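Local coordinates for ubiquitin domain-containing protein DSK2,putative (Plasmodium falciparum, PDB 6JL3) that probably acts as a shuttle factor that carries ubiquitinated proteins to the proteasome, recognising proteasomal receptors through its ubiquitin-like domain, at residues Thr26-Lys31 with Ile40-Gln45; Lys15-Ala20 with Glu36-Pro41; Lys32-His37 with Gln45-Lys50. All coordinates share one frame; numbering follows the deposited sequence.

Interaction 1 of 3, residues Thr26-Lys31 with Ile40-Gln45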
loop_
_atom_site.group_PDB
_atom_site.type_symbol
_atom_site.label_atom_id
_atom_site.label_comp_id
_atom_site.label_asym_id
_atom_site.label_seq_id
_atom_site.Cartn_x
_atom_site.Cartn_y
_atom_site.Cartn_z
ATOM N N THR A 26 -8.610 -4.530 -1.453
ATOM C CA THR A 26 -7.586 -5.562 -1.534
ATOM C C THR A 26 -6.203 -4.934 -1.705
ATOM O O THR A 26 -6.056 -3.752 -2.049
ATOM C CB THR A 26 -7.834 -6.494 -2.716
ATOM O OG1 THR A 26 -7.722 -5.729 -3.927
ATOM C CG2 THR A 26 -9.193 -7.155 -2.604
ATOM N N VAL A 27 -5.175 -5.762 -1.501
ATOM C CA VAL A 27 -3.800 -5.346 -1.773
ATOM C C VAL A 27 -3.640 -4.903 -3.224
ATOM O O VAL A 27 -2.976 -3.899 -3.513
ATOM C CB VAL A 27 -2.839 -6.488 -1.402
ATOM C CG1 VAL A 27 -1.422 -6.192 -1.860
ATOM C CG2 VAL A 27 -2.899 -6.734 0.098
ATOM N N LEU A 28 -4.243 -5.637 -4.160
ATOM C CA LEU A 28 -4.179 -5.235 -5.563
ATOM C C LEU A 28 -4.832 -3.868 -5.776
ATOM O O LEU A 28 -4.289 -3.020 -6.498
ATOM C CB LEU A 28 -4.820 -6.299 -6.452
ATOM C CG LEU A 28 -4.730 -6.012 -7.955
ATOM C CD1 LEU A 28 -3.285 -5.864 -8.424
ATOM C CD2 LEU A 28 -5.452 -7.095 -8.768
ATOM N N ASP A 29 -5.994 -3.634 -5.155
ATOM C CA ASP A 29 -6.614 -2.310 -5.208
ATOM C C ASP A 29 -5.636 -1.241 -4.727
ATOM O O ASP A 29 -5.552 -0.149 -5.304
ATOM C CB ASP A 29 -7.852 -2.245 -4.301
ATOM C CG ASP A 29 -9.060 -3.009 -4.827
ATOM O OD1 ASP A 29 -9.225 -3.160 -6.048
ATOM O OD2 ASP A 29 -9.881 -3.442 -3.980
ATOM N N LEU A 30 -4.933 -1.529 -3.627
ATOM C CA LEU A 30 -3.977 -0.581 -3.062
ATOM C C LEU A 30 -2.800 -0.350 -4.000
ATOM O O LEU A 30 -2.334 0.784 -4.131
ATOM C CB LEU A 30 -3.529 -1.087 -1.692
ATOM C CG LEU A 30 -2.607 -0.165 -0.902
ATOM C CD1 LEU A 30 -3.272 1.185 -0.671
ATOM C CD2 LEU A 30 -2.207 -0.803 0.419
ATOM N N LYS A 31 -2.313 -1.395 -4.677
ATOM C CA LYS A 31 -1.264 -1.208 -5.674
ATOM C C LYS A 31 -1.740 -0.310 -6.812
ATOM O O LYS A 31 -0.978 0.521 -7.322
ATOM C CB LYS A 31 -0.802 -2.552 -6.229
ATOM C CG LYS A 31 -0.009 -3.399 -5.249
ATOM C CD LYS A 31 0.439 -4.712 -5.878
ATOM C CE LYS A 31 1.372 -5.460 -4.946
ATOM N NZ LYS A 31 1.696 -6.814 -5.463
ATOM N N ILE A 40 5.803 3.441 -10.387
ATOM C CA ILE A 40 6.077 2.017 -10.292
ATOM C C ILE A 40 4.819 1.294 -10.751
ATOM O O ILE A 40 3.764 1.434 -10.122
ATOM C CB ILE A 40 6.449 1.570 -8.869
ATOM C CG1 ILE A 40 7.589 2.414 -8.299
ATOM C CG2 ILE A 40 6.842 0.091 -8.876
ATOM C CD1 ILE A 40 7.933 2.072 -6.857
ATOM N N PRO A 41 4.863 0.515 -11.832
ATOM C CA PRO A 41 3.656 -0.177 -12.291
ATOM C C PRO A 41 3.261 -1.276 -11.320
ATOM O O PRO A 41 4.077 -1.811 -10.566
ATOM C CB PRO A 41 4.063 -0.759 -13.647
ATOM C CG PRO A 41 5.542 -0.936 -13.545
ATOM C CD PRO A 41 6.043 0.182 -12.655
ATOM N N VAL A 42 1.975 -1.625 -11.364
ATOM C CA VAL A 42 1.407 -2.539 -10.374
ATOM C C VAL A 42 2.227 -3.816 -10.274
ATOM O O VAL A 42 2.524 -4.303 -9.176
ATOM C CB VAL A 42 -0.061 -2.833 -10.722
ATOM C CG1 VAL A 42 -0.555 -4.061 -9.984
ATOM C CG2 VAL A 42 -0.908 -1.615 -10.415
ATOM N N GLU A 43 2.583 -4.393 -11.416
ATOM C CA GLU A 43 3.234 -5.696 -11.426
ATOM C C GLU A 43 4.642 -5.661 -10.843
ATOM O O GLU A 43 5.154 -6.711 -10.444
ATOM C CB GLU A 43 3.222 -6.251 -12.851
ATOM C CG GLU A 43 1.811 -6.476 -13.411
ATOM C CD GLU A 43 1.185 -5.239 -14.054
ATOM O OE1 GLU A 43 0.051 -5.360 -14.560
ATOM O OE2 GLU A 43 1.809 -4.154 -14.059
ATOM N N ALA A 44 5.273 -4.489 -10.766
ATOM C CA ALA A 44 6.603 -4.370 -10.177
ATOM C C ALA A 44 6.572 -3.994 -8.702
ATOM O O ALA A 44 7.624 -3.986 -8.055
ATOM C CB ALA A 44 7.427 -3.318 -10.922
ATOM N N GLN A 45 5.402 -3.667 -8.162
ATOM C CA GLN A 45 5.313 -3.200 -6.793
ATOM C C GLN A 45 5.326 -4.346 -5.799
ATOM O O GLN A 45 4.665 -5.375 -5.995
ATOM C CB GLN A 45 4.002 -2.463 -6.578
ATOM C CG GLN A 45 3.882 -1.148 -7.266
ATOM C CD GLN A 45 2.550 -0.489 -6.996
ATOM O OE1 GLN A 45 1.910 -0.736 -5.970
ATOM N NE2 GLN A 45 2.110 0.347 -7.924
HETATM O O HOH W 1 2.405 -6.840 -8.236
#
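Lys-31 and Gln-45 lie head to tail, each straight past CG, and their polar ends reach the other's backbone. The carboxamide of Gln-45 lies beside the start of the lysine chain, with OE1 3.3 Å from Lys-31 CB. Its NE2 donates to Lys-31 O at 3.2 Å, a bent bond (145° at the hydrogen) whose acceptor lies somewhat out of the amide plane. The same NE2 gives a straighter bond to Ile-40 O, 3.0 Å away and in that plane, so two carbonyls fix the rotation of the buried amide. In return the lysine, with CG anti to the carbonyl carbon (chi1 -71°), runs back along the glutamine, and NZ makes a weak 3.3 Å bond to Gln-45 O. A water accepting from NZ donates to Val-42 O, while Asp-56 forms a salt bridge with the ammonium group. In this ubiquitin-like fold the pairing joins the helix 27-35 to the first residue of the strand 45-49, and Val-42 adds the 3-10 turn before it. At the outer side Leu-28 lies roughly square across Val-42. Leu-28 CD1 meets Val-42 CG1 at 3.6 Å, and Val-42 CG2 rests near Lys-31 O. At the N terminus of the helix, Thr-26 and Asp-29 form a capping box: Asp-29 N bonds to Thr-26 OG1, and Thr-26 N to Asp-29 OD2.

Interaction 2 of 3, residues Lys15-Ala20 with Glu36-Pro41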
loop_
_atom_site.group_PDB
_atom_site.type_symbol
_atom_site.label_atom_id
_atom_site.label_comp_id
_atom_site.label_asym_id
_atom_site.label_seq_id
_atom_site.Cartn_x
_atom_site.Cartn_y
_atom_site.Cartn_z
ATOM N N LYS A 15 10.829 9.012 -1.518
ATOM C CA LYS A 15 9.520 9.518 -1.892
ATOM C C LYS A 15 8.498 9.112 -0.837
ATOM O O LYS A 15 8.584 8.031 -0.237
ATOM C CB LYS A 15 9.147 8.995 -3.277
ATOM C CG LYS A 15 10.118 9.514 -4.337
ATOM C CD LYS A 15 9.760 9.092 -5.737
ATOM C CE LYS A 15 10.000 7.609 -5.936
ATOM N NZ LYS A 15 10.290 7.333 -7.365
ATOM N N GLU A 16 7.536 9.995 -0.592
ATOM C CA GLU A 16 6.501 9.747 0.399
ATOM C C GLU A 16 5.171 10.317 -0.071
ATOM O O GLU A 16 5.129 11.411 -0.639
ATOM C CB GLU A 16 6.860 10.403 1.746
ATOM C CG GLU A 16 8.137 9.891 2.394
ATOM C CD GLU A 16 8.426 10.551 3.731
ATOM O OE1 GLU A 16 7.664 11.455 4.132
ATOM O OE2 GLU A 16 9.417 10.160 4.383
ATOM N N PHE A 17 4.096 9.577 0.180
ATOM C CA PHE A 17 2.747 10.083 -0.043
ATOM C C PHE A 17 1.801 9.390 0.925
ATOM O O PHE A 17 2.098 8.312 1.444
ATOM C CB PHE A 17 2.269 9.913 -1.501
ATOM C CG PHE A 17 2.073 8.485 -1.914
ATOM C CD1 PHE A 17 3.143 7.730 -2.369
ATOM C CD2 PHE A 17 0.824 7.884 -1.847
ATOM C CE1 PHE A 17 2.976 6.416 -2.743
ATOM C CE2 PHE A 17 0.655 6.567 -2.222
ATOM C CZ PHE A 17 1.730 5.828 -2.668
ATOM N N THR A 18 0.652 10.025 1.156
ATOM C CA THR A 18 -0.402 9.480 2.004
ATOM C C THR A 18 -1.694 9.457 1.205
ATOM O O THR A 18 -1.976 10.392 0.451
ATOM C CB THR A 18 -0.590 10.337 3.271
ATOM O OG1 THR A 18 0.633 10.354 4.020
ATOM C CG2 THR A 18 -1.721 9.811 4.147
ATOM N N VAL A 19 -2.464 8.375 1.356
ATOM C CA VAL A 19 -3.764 8.238 0.714
ATOM C C VAL A 19 -4.823 7.902 1.755
ATOM O O VAL A 19 -4.537 7.345 2.815
ATOM C CB VAL A 19 -3.769 7.184 -0.415
ATOM C CG1 VAL A 19 -3.083 7.732 -1.647
ATOM C CG2 VAL A 19 -3.113 5.885 0.047
ATOM N N ALA A 20 -6.062 8.245 1.429
ATOM C CA ALA A 20 -7.226 7.899 2.235
ATOM C C ALA A 20 -7.969 6.788 1.506
ATOM O O ALA A 20 -8.430 6.985 0.379
ATOM C CB ALA A 20 -8.130 9.116 2.427
ATOM N N GLU A 36 -1.058 5.220 -9.309
ATOM C CA GLU A 36 -1.544 6.552 -9.650
ATOM C C GLU A 36 -0.858 7.650 -8.850
ATOM O O GLU A 36 -1.146 8.830 -9.079
ATOM C CB GLU A 36 -3.071 6.591 -9.491
ATOM C CG GLU A 36 -3.760 5.729 -10.552
ATOM C CD GLU A 36 -5.280 5.781 -10.563
ATOM O OE1 GLU A 36 -5.895 6.337 -9.634
ATOM O OE2 GLU A 36 -5.868 5.247 -11.531
ATOM N N HIS A 37 0.062 7.288 -7.949
ATOM C CA HIS A 37 0.810 8.249 -7.150
ATOM C C HIS A 37 2.318 8.227 -7.359
ATOM O O HIS A 37 2.967 9.236 -7.068
ATOM C CB HIS A 37 0.511 8.056 -5.651
ATOM C CG HIS A 37 -0.881 8.449 -5.278
ATOM N ND1 HIS A 37 -1.974 7.633 -5.495
ATOM C CD2 HIS A 37 -1.372 9.596 -4.751
ATOM C CE1 HIS A 37 -3.069 8.254 -5.103
ATOM N NE2 HIS A 37 -2.733 9.450 -4.642
ATOM N N VAL A 38 2.899 7.122 -7.836
ATOM C CA VAL A 38 4.335 7.009 -8.062
ATOM C C VAL A 38 4.560 6.189 -9.324
ATOM O O VAL A 38 3.690 5.441 -9.773
ATOM C CB VAL A 38 5.083 6.373 -6.867
ATOM C CG1 VAL A 38 4.918 7.232 -5.628
ATOM C CG2 VAL A 38 4.618 4.942 -6.599
ATOM N N ASP A 39 5.761 6.329 -9.886
ATOM C CA ASP A 39 6.094 5.719 -11.172
ATOM C C ASP A 39 6.631 4.300 -10.992
ATOM O O ASP A 39 7.755 3.975 -11.381
ATOM C CB ASP A 39 7.094 6.603 -11.908
ATOM C CG ASP A 39 7.383 6.133 -13.319
ATOM O OD1 ASP A 39 6.483 5.560 -13.965
ATOM O OD2 ASP A 39 8.524 6.350 -13.777
ATOM N N ILE A 40 5.803 3.441 -10.387
ATOM C CA ILE A 40 6.077 2.017 -10.292
ATOM C C ILE A 40 4.819 1.294 -10.751
ATOM O O ILE A 40 3.764 1.434 -10.122
ATOM C CB ILE A 40 6.449 1.570 -8.869
ATOM C CG1 ILE A 40 7.589 2.414 -8.299
ATOM C CG2 ILE A 40 6.842 0.091 -8.876
ATOM C CD1 ILE A 40 7.933 2.072 -6.857
ATOM N N PRO A 41 4.863 0.515 -11.832
ATOM C CA PRO A 41 3.656 -0.177 -12.291
ATOM C C PRO A 41 3.261 -1.276 -11.320
ATOM O O PRO A 41 4.077 -1.811 -10.566
ATOM C CB PRO A 41 4.063 -0.759 -13.647
ATOM C CG PRO A 41 5.542 -0.936 -13.545
ATOM C CD PRO A 41 6.043 0.182 -12.655
#
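Phe-17 meets the loop after the helix on two fronts, with His-37 CB over one face of its ring and Val-38 CG1 approaching obliquely. CB of His-37 stands 3.7 Å from the centroid of the Phe-17 ring and only 11° off the normal, a well-centred CH-pi contact. The imidazole itself is nearly parallel to the phenyl, at 7°, but slid so far aside, with centroids 5.0 Å apart, that the two rings barely overlap. A chi1 of 67° sets Phe-17 CG between the backbone N and carbonyl carbon, from where the side chain of Phe-17 runs square to that of His-37 although the ring planes stay nearly parallel. On the Val-38 flank, CG1 of that residue lies 3.6 Å from Phe-17 CE1. Two residues on, Val-19 CG1 sits over one face of the His-37 ring, offset toward the rim and 3.5 Å from NE2, while also reaching the edge of the Phe-17 ring. The histidine is held from the helix as well, since ND1 donates to Ile-33 O in a nearly straight bond with the acceptor in the ring plane. From the helix, Cys-34 packs on Phe-17 and Ile-33 on Val-19. Alternate residues of an outermost strand thus face inward and receive the loop that leaves the helix, an arrangement in keeping with the beta-grasp fold of ubiquitin, in which the sheet wraps round its single long helix.

Interaction 3 of 3, residues Lys32-His37 with Gln45-Lys50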
loop_
_atom_site.group_PDB
_atom_site.type_symbol
_atom_site.label_atom_id
_atom_site.label_comp_id
_atom_site.label_asym_id
_atom_site.label_seq_id
_atom_site.Cartn_x
_atom_site.Cartn_y
_atom_site.Cartn_z
ATOM N N LYS A 32 -2.990 -0.474 -7.248
ATOM C CA LYS A 32 -3.525 0.392 -8.295
ATOM C C LYS A 32 -3.530 1.847 -7.844
ATOM O O LYS A 32 -3.206 2.750 -8.628
ATOM C CB LYS A 32 -4.916 -0.078 -8.722
ATOM C CG LYS A 32 -4.876 -1.393 -9.485
ATOM C CD LYS A 32 -6.251 -2.000 -9.662
ATOM C CE LYS A 32 -6.156 -3.265 -10.499
ATOM N NZ LYS A 32 -7.481 -3.924 -10.663
ATOM N N ILE A 33 -3.876 2.098 -6.578
ATOM C CA ILE A 33 -3.782 3.444 -6.023
ATOM C C ILE A 33 -2.334 3.923 -6.043
ATOM O O ILE A 33 -2.036 5.051 -6.457
ATOM C CB ILE A 33 -4.374 3.476 -4.601
ATOM C CG1 ILE A 33 -5.891 3.265 -4.637
ATOM C CG2 ILE A 33 -4.028 4.793 -3.912
ATOM C CD1 ILE A 33 -6.514 3.025 -3.267
ATOM N N CYS A 34 -1.403 3.079 -5.600
ATOM C CA CYS A 34 0.001 3.473 -5.561
ATOM C C CYS A 34 0.508 3.843 -6.949
ATOM O O CYS A 34 1.283 4.799 -7.104
ATOM C CB CYS A 34 0.858 2.356 -4.970
ATOM S SG CYS A 34 0.700 2.150 -3.196
ATOM N N ALA A 35 0.084 3.096 -7.978
ATOM C CA ALA A 35 0.546 3.367 -9.333
ATOM C C ALA A 35 0.038 4.703 -9.857
ATOM O O ALA A 35 0.652 5.265 -10.767
ATOM C CB ALA A 35 0.114 2.245 -10.286
ATOM N N GLU A 36 -1.058 5.220 -9.309
ATOM C CA GLU A 36 -1.544 6.552 -9.650
ATOM C C GLU A 36 -0.858 7.650 -8.850
ATOM O O GLU A 36 -1.146 8.830 -9.079
ATOM C CB GLU A 36 -3.071 6.591 -9.491
ATOM C CG GLU A 36 -3.760 5.729 -10.552
ATOM C CD GLU A 36 -5.280 5.781 -10.563
ATOM O OE1 GLU A 36 -5.895 6.337 -9.634
ATOM O OE2 GLU A 36 -5.868 5.247 -11.531
ATOM N N HIS A 37 0.062 7.288 -7.949
ATOM C CA HIS A 37 0.810 8.249 -7.150
ATOM C C HIS A 37 2.318 8.227 -7.359
ATOM O O HIS A 37 2.967 9.236 -7.068
ATOM C CB HIS A 37 0.511 8.056 -5.651
ATOM C CG HIS A 37 -0.881 8.449 -5.278
ATOM N ND1 HIS A 37 -1.974 7.633 -5.495
ATOM C CD2 HIS A 37 -1.372 9.596 -4.751
ATOM C CE1 HIS A 37 -3.069 8.254 -5.103
ATOM N NE2 HIS A 37 -2.733 9.450 -4.642
ATOM N N GLN A 45 5.402 -3.667 -8.162
ATOM C CA GLN A 45 5.313 -3.200 -6.793
ATOM C C GLN A 45 5.326 -4.346 -5.799
ATOM O O GLN A 45 4.665 -5.375 -5.995
ATOM C CB GLN A 45 4.002 -2.463 -6.578
ATOM C CG GLN A 45 3.882 -1.148 -7.266
ATOM C CD GLN A 45 2.550 -0.489 -6.996
ATOM O OE1 GLN A 45 1.910 -0.736 -5.970
ATOM N NE2 GLN A 45 2.110 0.347 -7.924
ATOM N N ARG A 46 6.024 -4.130 -4.689
ATOM C CA ARG A 46 5.911 -4.995 -3.517
ATOM C C ARG A 46 5.587 -4.093 -2.333
ATOM O O ARG A 46 6.345 -3.154 -2.038
ATOM C CB ARG A 46 7.214 -5.769 -3.283
ATOM C CG ARG A 46 7.656 -6.619 -4.472
ATOM C CD ARG A 46 6.684 -7.762 -4.766
ATOM N NE ARG A 46 7.127 -8.583 -5.892
ATOM C CZ ARG A 46 6.749 -8.405 -7.152
ATOM N NH1 ARG A 46 5.909 -7.431 -7.472
ATOM N NH2 ARG A 46 7.210 -9.208 -8.101
ATOM N N ILE A 47 4.439 -4.332 -1.697
ATOM C CA ILE A 47 4.028 -3.577 -0.519
ATOM C C ILE A 47 4.453 -4.351 0.721
ATOM O O ILE A 47 4.076 -5.523 0.899
ATOM C CB ILE A 47 2.522 -3.280 -0.527
ATOM C CG1 ILE A 47 2.158 -2.426 -1.745
ATOM C CG2 ILE A 47 2.132 -2.595 0.780
ATOM C CD1 ILE A 47 0.679 -2.102 -1.873
ATOM N N ILE A 48 5.245 -3.696 1.572
ATOM C CA ILE A 48 5.841 -4.304 2.756
ATOM C C ILE A 48 5.170 -3.701 3.982
ATOM O O ILE A 48 5.156 -2.478 4.152
ATOM C CB ILE A 48 7.363 -4.060 2.816
ATOM C CG1 ILE A 48 8.028 -4.339 1.459
ATOM C CG2 ILE A 48 7.961 -4.838 3.996
ATOM C CD1 ILE A 48 7.855 -5.714 0.917
ATOM N N PHE A 49 4.642 -4.561 4.846
ATOM C CA PHE A 49 3.895 -4.134 6.026
ATOM C C PHE A 49 3.932 -5.275 7.028
ATOM O O PHE A 49 3.759 -6.442 6.650
ATOM C CB PHE A 49 2.455 -3.808 5.623
ATOM C CG PHE A 49 1.564 -3.366 6.756
ATOM C CD1 PHE A 49 1.812 -2.195 7.463
ATOM C CD2 PHE A 49 0.432 -4.097 7.077
ATOM C CE1 PHE A 49 0.963 -1.793 8.487
ATOM C CE2 PHE A 49 -0.418 -3.700 8.087
ATOM C CZ PHE A 49 -0.151 -2.548 8.793
ATOM N N LYS A 50 4.212 -4.944 8.288
ATOM C CA LYS A 50 4.270 -5.950 9.355
ATOM C C LYS A 50 5.200 -7.108 8.995
ATOM O O LYS A 50 4.923 -8.280 9.281
ATOM C CB LYS A 50 2.871 -6.437 9.743
ATOM C CG LYS A 50 2.048 -5.359 10.427
ATOM C CD LYS A 50 0.701 -5.897 10.874
ATOM C CE LYS A 50 -0.056 -4.893 11.727
ATOM N NZ LYS A 50 -1.387 -5.438 12.137
#
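The last turn of the helix 27-35 passes over the beginning of the strand 45-49, and the backbones come nearest at Ala-35 and Gln-45, whose CA atoms are 8.5 Å apart, a separation filled by side chains. Cys-34 and Ala-35 receive the two ends of the Gln-45 carboxamide. OE1 lies against Cys-34 CB at 3.4 Å, and NE2 against Ala-35 CB at 3.6 Å. NE2 is also 3.4 Å from Ala-35 N, but both are donors; the amide finds its acceptors in Ile-40 O and Lys-31 O. This is helix-on-sheet packing at the heart of the beta-grasp fold, where inward-facing residues of the strand meet the helix that lies against the concave face of the sheet. Two residues along, Ile-47 points the same way as Gln-45, and its CD1 makes a looser approach to Cys-34 SG at 4.5 Å. With SG anti to the carbonyl carbon (chi1 -74°), the sulfur lies on the Ile-47 side of the cysteine while CB is left to meet OE1 of Gln-45. Ile-47 also touches Leu-30 and Met-71.

Overall arrangement
From the N terminus, the strand 15-21 comes first, and interaction 2 closes the longest loop by bringing it against the segment that follows the helix; the whole helix 27-35 lies inside that loop. Interaction 1 then joins the first turns of the helix to the turn before the strand 45-49, while interaction 3 joins its last turn to that strand. Their segments alternate along the chain, so these two loops cross, and both meet at Gln-45. Interaction 2 ends where interaction 3 begins, on Glu-36 and His-37, and shares Ile-40 and Pro-41 with interaction 1, on the exit loop where both end. Together they fasten the helix and its exit loop to two strands of the same sheet.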